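Local structure of tRNA(Phe) 7-((3-amino-3-carboxypropyl)-4-demethylwyosine(37)-N(4))-methyltransferase 1 (Pyrococcus horikoshii, 2IT2) at residues B[167-170]-B[171-175]; B[179-182]-B[183-186]; B[122-125]-B[126-130]; B[23-27]-B[28-32]. The protein probably methylates the N-4 position of a demethylwyosine derivative at position 37 of tRNA(Phe), using S-adenosyl-L-methionine as methyl donor. All coordinates share one frame; numbering follows the deposited sequence.

Interaction 1 (B[167-170]-B[171-175]); sequences EEYL and NKIVE
Tyr169 and Ile173, four residues apart, stand one turn from each other at the start of helix 167-194. The backbone is regular: Ile173 N reaches Tyr169 O at 3.0 Å with an N-H...O angle of 161°, and Val174 N meets Leu170 O at the same 3.0 Å. The same spacing brings the side chains together. With CG anti to the backbone N (chi1 -177°), the Tyr169 ring stands out from the helix, and Ile173 lays its CD1 methyl over one face. That methyl sits 3.6 Å from the centroid and only 8° off the ring normal, a CH-pi contact almost exactly over the centre. The phenol OH is bonded to Leu156 O of the second subunit, so the ring is held at both its face and its end; an alanine here would probably leave Ile173 CD1 without its aromatic cover and that carbonyl without its hydroxyl partner. On the more exposed side the bent Glu168 chain brings OE2 to within 3.1 Å of Lys172 CE, while the salt bridge from Glu168 OE2 to Lys172 NZ is long at 4.0 Å. The chemistry divides: a loose ion pair there, inside a CH-pi contact backed by Val155, the ring's polar end joining the dimer.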
loop_
_atom_site.group_PDB
_atom_site.type_symbol
_atom_site.label_atom_id
_atom_site.label_comp_id
_atom_site.label_asym_id
_atom_site.label_seq_id
_atom_site.Cartn_x
_atom_site.Cartn_y
_atom_site.Cartn_z
ATOM N N GLU B 167 -15.172 -20.729 -16.157
ATOM C CA GLU B 167 -14.220 -20.261 -17.148
ATOM C C GLU B 167 -14.411 -18.846 -17.651
ATOM O O GLU B 167 -13.432 -18.178 -17.961
ATOM C CB GLU B 167 -14.188 -21.210 -18.334
ATOM C CG GLU B 167 -13.068 -20.923 -19.317
ATOM C CD GLU B 167 -12.892 -22.053 -20.309
ATOM O OE1 GLU B 167 -13.858 -22.365 -21.036
ATOM O OE2 GLU B 167 -11.788 -22.636 -20.357
ATOM N N GLU B 168 -15.653 -18.390 -17.752
ATOM C CA GLU B 168 -15.874 -17.036 -18.229
ATOM C C GLU B 168 -15.346 -16.002 -17.238
ATOM O O GLU B 168 -14.631 -15.080 -17.633
ATOM C CB GLU B 168 -17.356 -16.774 -18.494
ATOM C CG GLU B 168 -17.608 -15.401 -19.079
ATOM C CD GLU B 168 -16.762 -15.147 -20.313
ATOM O OE1 GLU B 168 -16.921 -15.891 -21.303
ATOM O OE2 GLU B 168 -15.935 -14.209 -20.289
ATOM N N TYR B 169 -15.700 -16.139 -15.961
ATOM C CA TYR B 169 -15.233 -15.202 -14.941
ATOM C C TYR B 169 -13.720 -15.308 -14.852
ATOM O O TYR B 169 -13.041 -14.286 -14.798
ATOM C CB TYR B 169 -15.904 -15.494 -13.587
ATOM C CG TYR B 169 -15.561 -14.543 -12.431
ATOM C CD1 TYR B 169 -15.297 -13.186 -12.641
ATOM C CD2 TYR B 169 -15.540 -15.007 -11.118
ATOM C CE1 TYR B 169 -15.020 -12.314 -11.555
ATOM C CE2 TYR B 169 -15.267 -14.154 -10.036
ATOM C CZ TYR B 169 -15.005 -12.810 -10.259
ATOM O OH TYR B 169 -14.715 -11.991 -9.175
ATOM N N LEU B 170 -13.176 -16.522 -14.868
ATOM C CA LEU B 170 -11.725 -16.675 -14.791
ATOM C C LEU B 170 -11.053 -15.983 -15.985
ATOM O O LEU B 170 -9.993 -15.370 -15.832
ATOM C CB LEU B 170 -11.329 -18.156 -14.733
ATOM C CG LEU B 170 -9.835 -18.396 -14.449
ATOM C CD1 LEU B 170 -9.472 -17.807 -13.091
ATOM C CD2 LEU B 170 -9.534 -19.877 -14.469
ATOM N N ASN B 171 -11.672 -16.052 -17.162
ATOM C CA ASN B 171 -11.114 -15.392 -18.343
ATOM C C ASN B 171 -11.073 -13.870 -18.176
ATOM O O ASN B 171 -10.101 -13.225 -18.577
ATOM C CB ASN B 171 -11.925 -15.732 -19.588
ATOM C CG ASN B 171 -11.399 -15.036 -20.815
ATOM O OD1 ASN B 171 -12.124 -14.290 -21.474
ATOM N ND2 ASN B 171 -10.136 -15.279 -21.139
ATOM N N LYS B 172 -12.124 -13.299 -17.592
ATOM C CA LYS B 172 -12.170 -11.856 -17.357
ATOM C C LYS B 172 -11.119 -11.454 -16.312
ATOM O O LYS B 172 -10.464 -10.425 -16.463
ATOM C CB LYS B 172 -13.563 -11.423 -16.880
ATOM C CG LYS B 172 -14.690 -11.684 -17.868
ATOM C CD LYS B 172 -14.495 -10.900 -19.152
ATOM C CE LYS B 172 -15.635 -11.139 -20.119
ATOM N NZ LYS B 172 -15.402 -10.421 -21.399
ATOM N N ILE B 173 -10.946 -12.256 -15.263
ATOM C CA ILE B 173 -9.960 -11.957 -14.225
ATOM C C ILE B 173 -8.544 -11.983 -14.806
ATOM O O ILE B 173 -7.720 -11.106 -14.502
ATOM C CB ILE B 173 -10.055 -12.983 -13.069
ATOM C CG1 ILE B 173 -11.391 -12.813 -12.349
ATOM C CG2 ILE B 173 -8.868 -12.842 -12.117
ATOM C CD1 ILE B 173 -11.726 -13.954 -11.398
ATOM N N VAL B 174 -8.254 -12.986 -15.630
ATOM C CA VAL B 174 -6.930 -13.091 -16.241
ATOM C C VAL B 174 -6.658 -11.918 -17.182
ATOM O O VAL B 174 -5.532 -11.420 -17.244
ATOM C CB VAL B 174 -6.777 -14.423 -17.010
ATOM C CG1 VAL B 174 -5.563 -14.383 -17.940
ATOM C CG2 VAL B 174 -6.617 -15.556 -16.025
ATOM N N GLU B 175 -7.686 -11.473 -17.899
ATOM C CA GLU B 175 -7.564 -10.343 -18.816
ATOM C C GLU B 175 -7.146 -9.087 -18.053
ATOM O O GLU B 175 -6.193 -8.410 -18.435
ATOM C CB GLU B 175 -8.905 -10.095 -19.499
ATOM C CG GLU B 175 -8.924 -9.050 -20.585
ATOM C CD GLU B 175 -10.347 -8.757 -21.031
ATOM O OE1 GLU B 175 -11.160 -9.707 -21.094
ATOM O OE2 GLU B 175 -10.654 -7.582 -21.322
#

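Interaction 2 (B[179-182]-B[183-186]); sequences DQMR and RFKE
Phe184 and Met181 meet through complementary first torsions. In Phe184, CG lies beside the backbone N (chi1 -65°), which swings the ring back over the preceding turn; in Met181, modelled as selenomethionine, CG is anti to the backbone N (chi1 179°) and bends at chi2 and chi3 curl the terminal methyl toward that ring. The methyl arrives at the edge, in the plane of the ring, with Met181 CE 4.0 Å from Phe184 CD2, and the two side chains cross at about a right angle. One face of the ring covers the backbone: Gln180 O stands 3.3 Å from the ring plane, displaced toward the rim. The same oxygen accepts the helical bond from Phe184 N at 3.0 Å, so Phe184 both bonds and shields it. A serine in place of Phe184 would probably uncover this carbonyl and open a gap beside the selenomethionine methyl and Val103 of strand 98-112. Met181 also supports Lys185, whose CE rests 3.5 Å from SE; beyond it NZ is bonded to His79 O and Ser55 O and paired with Asp34. On the exposed side, the extended Glu186 chain runs back along the preceding turn, OE2 3.0 Å from Arg182 CG and equally near Arg182 O, a fellow acceptor that it does not bond. The opposite charges do not meet there, Arg182 NE being 4.8 Å from Glu186 OE2, so any attraction is probably weak. The contact thus joins an aromatic-apolar patch against the sheet to a lysine whose aliphatic stem is packed and whose ammonium is gripped by several oxygens.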
loop_
_atom_site.group_PDB
_atom_site.type_symbol
_atom_site.label_atom_id
_atom_site.label_comp_id
_atom_site.label_asym_id
_atom_site.label_seq_id
_atom_site.Cartn_x
_atom_site.Cartn_y
_atom_site.Cartn_z
ATOM N N ASP B 179 -3.594 -6.966 -17.925
ATOM C CA ASP B 179 -3.574 -5.534 -18.228
ATOM C C ASP B 179 -2.782 -4.819 -17.148
ATOM O O ASP B 179 -1.990 -3.931 -17.440
ATOM C CB ASP B 179 -4.985 -4.955 -18.261
ATOM C CG ASP B 179 -5.773 -5.428 -19.445
ATOM O OD1 ASP B 179 -5.148 -5.797 -20.461
ATOM O OD2 ASP B 179 -7.017 -5.420 -19.366
ATOM N N GLN B 180 -2.995 -5.210 -15.898
ATOM C CA GLN B 180 -2.282 -4.591 -14.791
ATOM C C GLN B 180 -0.789 -4.903 -14.893
ATOM O O GLN B 180 0.048 -4.018 -14.725
ATOM C CB GLN B 180 -2.860 -5.069 -13.450
ATOM C CG GLN B 180 -4.295 -4.607 -13.201
ATOM C CD GLN B 180 -4.877 -5.148 -11.906
ATOM O OE1 GLN B 180 -4.719 -6.329 -11.593
ATOM N NE2 GLN B 180 -5.567 -4.296 -11.157
HETATM N N MSE B 181 -0.449 -6.149 -15.196
HETATM C CA MSE B 181 0.951 -6.511 -15.327
HETATM C C MSE B 181 1.616 -5.707 -16.440
HETATM O O MSE B 181 2.763 -5.273 -16.301
HETATM C CB MSE B 181 1.080 -8.004 -15.621
HETATM C CG MSE B 181 2.510 -8.482 -15.805
HETATM SE SE MSE B 181 3.492 -8.291 -14.167
HETATM C CE MSE B 181 2.035 -8.854 -13.020
ATOM N N ARG B 182 0.889 -5.490 -17.532
ATOM C CA ARG B 182 1.436 -4.740 -18.652
ATOM C C ARG B 182 1.748 -3.320 -18.198
ATOM O O ARG B 182 2.786 -2.761 -18.564
ATOM C CB ARG B 182 0.450 -4.713 -19.818
ATOM C CG ARG B 182 1.049 -4.137 -21.089
ATOM C CD ARG B 182 -0.023 -3.839 -22.127
ATOM N NE ARG B 182 -0.669 -5.045 -22.628
ATOM C CZ ARG B 182 -1.377 -5.093 -23.753
ATOM N NH1 ARG B 182 -1.524 -4.000 -24.491
ATOM N NH2 ARG B 182 -1.937 -6.229 -24.144
ATOM N N ARG B 183 0.860 -2.741 -17.395
ATOM C CA ARG B 183 1.058 -1.385 -16.878
ATOM C C ARG B 183 2.279 -1.322 -15.959
ATOM O O ARG B 183 3.049 -0.367 -16.013
ATOM C CB ARG B 183 -0.186 -0.914 -16.118
ATOM C CG ARG B 183 -1.386 -0.657 -17.004
ATOM C CD ARG B 183 -2.608 -0.286 -16.177
ATOM N NE ARG B 183 -2.386 0.913 -15.369
ATOM C CZ ARG B 183 -3.274 1.416 -14.518
ATOM N NH1 ARG B 183 -4.452 0.827 -14.359
ATOM N NH2 ARG B 183 -2.985 2.510 -13.824
ATOM N N PHE B 184 2.462 -2.339 -15.122
ATOM C CA PHE B 184 3.618 -2.365 -14.230
ATOM C C PHE B 184 4.904 -2.351 -15.047
ATOM O O PHE B 184 5.838 -1.599 -14.750
ATOM C CB PHE B 184 3.618 -3.630 -13.367
ATOM C CG PHE B 184 2.468 -3.726 -12.405
ATOM C CD1 PHE B 184 1.940 -2.593 -11.799
ATOM C CD2 PHE B 184 1.941 -4.971 -12.065
ATOM C CE1 PHE B 184 0.911 -2.696 -10.858
ATOM C CE2 PHE B 184 0.915 -5.080 -11.127
ATOM C CZ PHE B 184 0.400 -3.945 -10.530
ATOM N N LYS B 185 4.955 -3.188 -16.079
ATOM C CA LYS B 185 6.149 -3.279 -16.917
ATOM C C LYS B 185 6.437 -1.976 -17.648
ATOM O O LYS B 185 7.596 -1.603 -17.829
ATOM C CB LYS B 185 6.009 -4.405 -17.940
ATOM C CG LYS B 185 5.709 -5.770 -17.348
ATOM C CD LYS B 185 6.711 -6.164 -16.280
ATOM C CE LYS B 185 6.471 -7.583 -15.806
ATOM N NZ LYS B 185 7.450 -8.003 -14.766
ATOM N N GLU B 186 5.375 -1.299 -18.071
ATOM C CA GLU B 186 5.505 -0.025 -18.774
ATOM C C GLU B 186 6.068 1.032 -17.837
ATOM O O GLU B 186 6.944 1.802 -18.224
ATOM C CB GLU B 186 4.147 0.454 -19.280
ATOM C CG GLU B 186 3.526 -0.396 -20.354
ATOM C CD GLU B 186 2.029 -0.188 -20.419
ATOM O OE1 GLU B 186 1.588 0.973 -20.294
ATOM O OE2 GLU B 186 1.289 -1.177 -20.600
#

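Interaction 3 (B[122-125]-B[126-130]); sequences VNLA and VSCGF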
loop_
_atom_site.group_PDB
_atom_site.type_symbol
_atom_site.label_atom_id
_atom_site.label_comp_id
_atom_site.label_asym_id
_atom_site.label_seq_id
_atom_site.Cartn_x
_atom_site.Cartn_y
_atom_site.Cartn_z
ATOM N N VAL B 122 11.637 10.108 -4.678
ATOM C CA VAL B 122 10.229 9.830 -4.445
ATOM C C VAL B 122 9.389 10.614 -5.438
ATOM O O VAL B 122 8.473 10.081 -6.064
ATOM C CB VAL B 122 9.814 10.206 -3.017
ATOM C CG1 VAL B 122 8.290 10.236 -2.911
ATOM C CG2 VAL B 122 10.397 9.201 -2.043
ATOM N N ASN B 123 9.713 11.890 -5.591
ATOM C CA ASN B 123 8.962 12.719 -6.514
ATOM C C ASN B 123 9.053 12.230 -7.961
ATOM O O ASN B 123 8.068 12.300 -8.700
ATOM C CB ASN B 123 9.444 14.158 -6.418
ATOM C CG ASN B 123 9.083 14.809 -5.095
ATOM O OD1 ASN B 123 9.650 15.842 -4.739
ATOM N ND2 ASN B 123 8.134 14.224 -4.367
ATOM N N LEU B 124 10.234 11.756 -8.363
ATOM C CA LEU B 124 10.448 11.242 -9.718
ATOM C C LEU B 124 9.648 9.958 -9.909
ATOM O O LEU B 124 9.008 9.771 -10.942
ATOM C CB LEU B 124 11.940 10.958 -9.975
ATOM C CG LEU B 124 12.257 10.249 -11.301
ATOM C CD1 LEU B 124 11.879 11.153 -12.465
ATOM C CD2 LEU B 124 13.733 9.893 -11.373
ATOM N N ALA B 125 9.679 9.076 -8.915
ATOM C CA ALA B 125 8.954 7.818 -9.017
ATOM C C ALA B 125 7.457 8.077 -9.160
ATOM O O ALA B 125 6.801 7.492 -10.021
ATOM C CB ALA B 125 9.243 6.954 -7.800
ATOM N N VAL B 126 6.924 8.969 -8.328
ATOM C CA VAL B 126 5.502 9.288 -8.405
ATOM C C VAL B 126 5.133 9.784 -9.802
ATOM O O VAL B 126 4.071 9.452 -10.329
ATOM C CB VAL B 126 5.119 10.362 -7.370
ATOM C CG1 VAL B 126 3.693 10.847 -7.618
ATOM C CG2 VAL B 126 5.243 9.793 -5.966
ATOM N N SER B 127 6.017 10.582 -10.396
ATOM C CA SER B 127 5.784 11.122 -11.731
ATOM C C SER B 127 5.778 10.032 -12.802
ATOM O O SER B 127 5.215 10.222 -13.879
ATOM C CB SER B 127 6.852 12.160 -12.083
ATOM O OG SER B 127 8.054 11.543 -12.510
ATOM N N CYS B 128 6.416 8.900 -12.513
ATOM C CA CYS B 128 6.471 7.793 -13.466
ATOM C C CYS B 128 5.330 6.798 -13.300
ATOM O O CYS B 128 5.271 5.788 -14.003
ATOM C CB CYS B 128 7.813 7.062 -13.359
ATOM S SG CYS B 128 9.204 8.059 -13.940
ATOM N N GLY B 129 4.429 7.081 -12.367
ATOM C CA GLY B 129 3.297 6.196 -12.159
ATOM C C GLY B 129 3.326 5.360 -10.896
ATOM O O GLY B 129 2.482 4.485 -10.722
ATOM N N PHE B 130 4.279 5.619 -10.009
ATOM C CA PHE B 130 4.362 4.853 -8.769
ATOM C C PHE B 130 3.893 5.772 -7.640
ATOM O O PHE B 130 4.682 6.316 -6.874
ATOM C CB PHE B 130 5.803 4.355 -8.551
ATOM C CG PHE B 130 6.274 3.354 -9.594
ATOM C CD1 PHE B 130 5.960 2.001 -9.475
ATOM C CD2 PHE B 130 7.039 3.764 -10.677
ATOM C CE1 PHE B 130 6.414 1.068 -10.431
ATOM C CE2 PHE B 130 7.494 2.850 -11.629
ATOM C CZ PHE B 130 7.184 1.498 -11.506
#
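Ala125 and Phe130 close a Schellman motif, the C-terminal cap of helix 115-127. Its two defining bonds are present: Phe130 N to Ala125 O at 3.1 Å, and inside it Gly129 N to Val126 O, also 3.1 Å. Gly129 makes the reversal with phi 108°, where a side chain would collide with the carbonyl oxygen of Cys128, which explains the glycine. Ala125 O carries a double load, since Cys128 N also binds it at 2.9 Å; the two donors come from opposite faces of the carbonyl plane, and neither lies on a lone pair. Phe130 presents the edge of its ring to the same oxygen, with CD2 3.8 Å from Ala125 O. Within the last turn, Ser127 turns OG between its backbone N and carbonyl carbon (chi1 80°) and donates it to Leu124 O at a short 2.6 Å. That carbonyl receives a weak bond from Cys128 N as well, so the side chain adds a firmer partner where the helical pattern frays. Ala125 and Phe130 pack on Ile147 and Val122 on Val145, both of strand 143-148, while Cys128 and Phe130 meet Leu191 and Leu188 of helix 167-194, and Lys187 from that helix binds Gly129 O.

Interaction 4 (B[23-27]-B[28-32]); sequences EIALR and KGEVD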
loop_
_atom_site.group_PDB
_atom_site.type_symbol
_atom_site.label_atom_id
_atom_site.label_comp_id
_atom_site.label_asym_id
_atom_site.label_seq_id
_atom_site.Cartn_x
_atom_site.Cartn_y
_atom_site.Cartn_z
ATOM N N GLU B 23 25.323 -8.404 -6.670
ATOM C CA GLU B 23 26.241 -9.133 -7.528
ATOM C C GLU B 23 26.010 -10.645 -7.417
ATOM O O GLU B 23 25.944 -11.359 -8.422
ATOM C CB GLU B 23 27.681 -8.793 -7.120
ATOM C CG GLU B 23 28.737 -9.575 -7.870
ATOM C CD GLU B 23 30.144 -9.420 -7.287
ATOM O OE1 GLU B 23 30.728 -8.317 -7.337
ATOM O OE2 GLU B 23 30.684 -10.420 -6.771
ATOM N N ILE B 24 25.880 -11.125 -6.188
ATOM C CA ILE B 24 25.674 -12.546 -5.962
ATOM C C ILE B 24 24.286 -12.981 -6.421
ATOM O O ILE B 24 24.119 -14.032 -7.054
ATOM C CB ILE B 24 25.888 -12.901 -4.460
ATOM C CG1 ILE B 24 25.883 -14.414 -4.295
ATOM C CG2 ILE B 24 24.805 -12.287 -3.586
ATOM C CD1 ILE B 24 26.940 -15.093 -5.116
ATOM N N ALA B 25 23.288 -12.162 -6.123
ATOM C CA ALA B 25 21.915 -12.456 -6.502
ATOM C C ALA B 25 21.806 -12.617 -8.023
ATOM O O ALA B 25 21.117 -13.512 -8.535
ATOM C CB ALA B 25 20.987 -11.329 -5.997
ATOM N N LEU B 26 22.505 -11.754 -8.744
ATOM C CA LEU B 26 22.502 -11.791 -10.195
ATOM C C LEU B 26 23.163 -13.064 -10.717
ATOM O O LEU B 26 22.603 -13.781 -11.558
ATOM C CB LEU B 26 23.233 -10.555 -10.727
ATOM C CG LEU B 26 22.499 -9.219 -10.607
ATOM C CD1 LEU B 26 23.411 -8.069 -11.004
ATOM C CD2 LEU B 26 21.285 -9.269 -11.514
ATOM N N ARG B 27 24.349 -13.364 -10.203
ATOM C CA ARG B 27 25.066 -14.546 -10.647
ATOM C C ARG B 27 24.319 -15.836 -10.288
ATOM O O ARG B 27 24.462 -16.854 -10.977
ATOM C CB ARG B 27 26.491 -14.552 -10.070
ATOM C CG ARG B 27 26.678 -15.290 -8.763
ATOM C CD ARG B 27 28.162 -15.386 -8.410
ATOM N NE ARG B 27 28.413 -16.278 -7.281
ATOM C CZ ARG B 27 29.621 -16.552 -6.798
ATOM N NH1 ARG B 27 30.699 -16.007 -7.345
ATOM N NH2 ARG B 27 29.750 -17.371 -5.762
ATOM N N LYS B 28 23.508 -15.795 -9.230
ATOM C CA LYS B 28 22.746 -16.968 -8.805
ATOM C C LYS B 28 21.400 -17.058 -9.521
ATOM O O LYS B 28 20.652 -18.026 -9.346
ATOM C CB LYS B 28 22.526 -16.956 -7.280
ATOM C CG LYS B 28 23.790 -17.232 -6.457
ATOM C CD LYS B 28 23.481 -17.595 -4.997
ATOM C CE LYS B 28 22.806 -16.462 -4.238
ATOM N NZ LYS B 28 22.506 -16.846 -2.826
ATOM N N GLY B 29 21.101 -16.047 -10.329
ATOM C CA GLY B 29 19.849 -16.023 -11.060
ATOM C C GLY B 29 18.620 -15.873 -10.176
ATOM O O GLY B 29 17.587 -16.467 -10.475
ATOM N N GLU B 30 18.723 -15.077 -9.109
ATOM C CA GLU B 30 17.621 -14.847 -8.165
ATOM C C GLU B 30 16.885 -13.519 -8.367
ATOM O O GLU B 30 15.895 -13.250 -7.691
ATOM C CB GLU B 30 18.142 -14.902 -6.724
ATOM C CG GLU B 30 18.794 -16.227 -6.348
ATOM C CD GLU B 30 19.568 -16.150 -5.045
ATOM O OE1 GLU B 30 19.880 -15.024 -4.604
ATOM O OE2 GLU B 30 19.880 -17.216 -4.472
ATOM N N VAL B 31 17.357 -12.691 -9.294
ATOM C CA VAL B 31 16.710 -11.402 -9.536
ATOM C C VAL B 31 15.740 -11.469 -10.713
ATOM O O VAL B 31 16.037 -12.085 -11.730
ATOM C CB VAL B 31 17.765 -10.310 -9.819
ATOM C CG1 VAL B 31 17.088 -8.950 -9.968
ATOM C CG2 VAL B 31 18.794 -10.283 -8.692
ATOM N N ASP B 32 14.570 -10.850 -10.567
ATOM C CA ASP B 32 13.594 -10.835 -11.654
ATOM C C ASP B 32 14.275 -10.131 -12.830
ATOM O O ASP B 32 14.524 -8.931 -12.782
ATOM C CB ASP B 32 12.328 -10.075 -11.232
ATOM C CG ASP B 32 11.641 -10.707 -10.034
ATOM O OD1 ASP B 32 11.444 -11.943 -10.051
ATOM O OD2 ASP B 32 11.292 -9.976 -9.079
HETATM O O HOH W 1 19.496 -12.945 -11.616
#
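The Glu30 carboxylate lies against Ala25 and divides its two oxygens: OE1 is 3.8 Å from Ala25 CA, while OE2 pairs with Lys28 NZ at 3.1 Å. At the Leu26 carbonyl, the other flat group, the donor stands over the plane: Gly29 N is 3.0 Å from Leu26 O but 67° out of the carbonyl plane, so the bond comes onto a face and not to a lone pair. A water also donates to Leu26 O and accepts from Val31 N, bridging helix and loop. By contrast, Glu30 N meets Ala25 O at 2.9 Å in a nearly straight bond, with an N-H...O angle of 172°. These two backbone bonds, with Gly29 at a phi of 67°, make a Schellman motif that ends helix 11-27. After the turn, Val31 points its CB toward the helix, and its CG2 methyl, beside the backbone N, touches Ala25 CB at 3.6 Å and Leu26 CD2 at 3.9 Å; Val31 and Leu26 both continue onto Ile36 of helix 36-43. On the outer side the Lys28 stem crosses Ile24: the bend at chi3 sets CE 3.7 Å from Ile24 CG1 and carries NZ on to Glu30.

Overall arrangement
From the N terminus the four contacts follow one another in series, none nesting or crossing, and each spans a single helical turn or cap. Interaction 4 ends helix 11-27 and leads toward helix 36-43; interaction 3 ends helix 115-127; interactions 1 and 2 occupy helix 167-194, their centres about 17 Å apart. That helix carries two of the contacts and packs against a third. Interaction 2 comes within about 5 Å of interaction 3, between nearest atoms, and both touch Ser149. It also lies about 6 Å, nearest atoms, from interaction 4, and both neighbour Ser55, bonded to Lys185 and Asp32. Interaction 1 packs on helix 84-91 and strand 153-159; like interactions 2 and 3 it meets the second subunit.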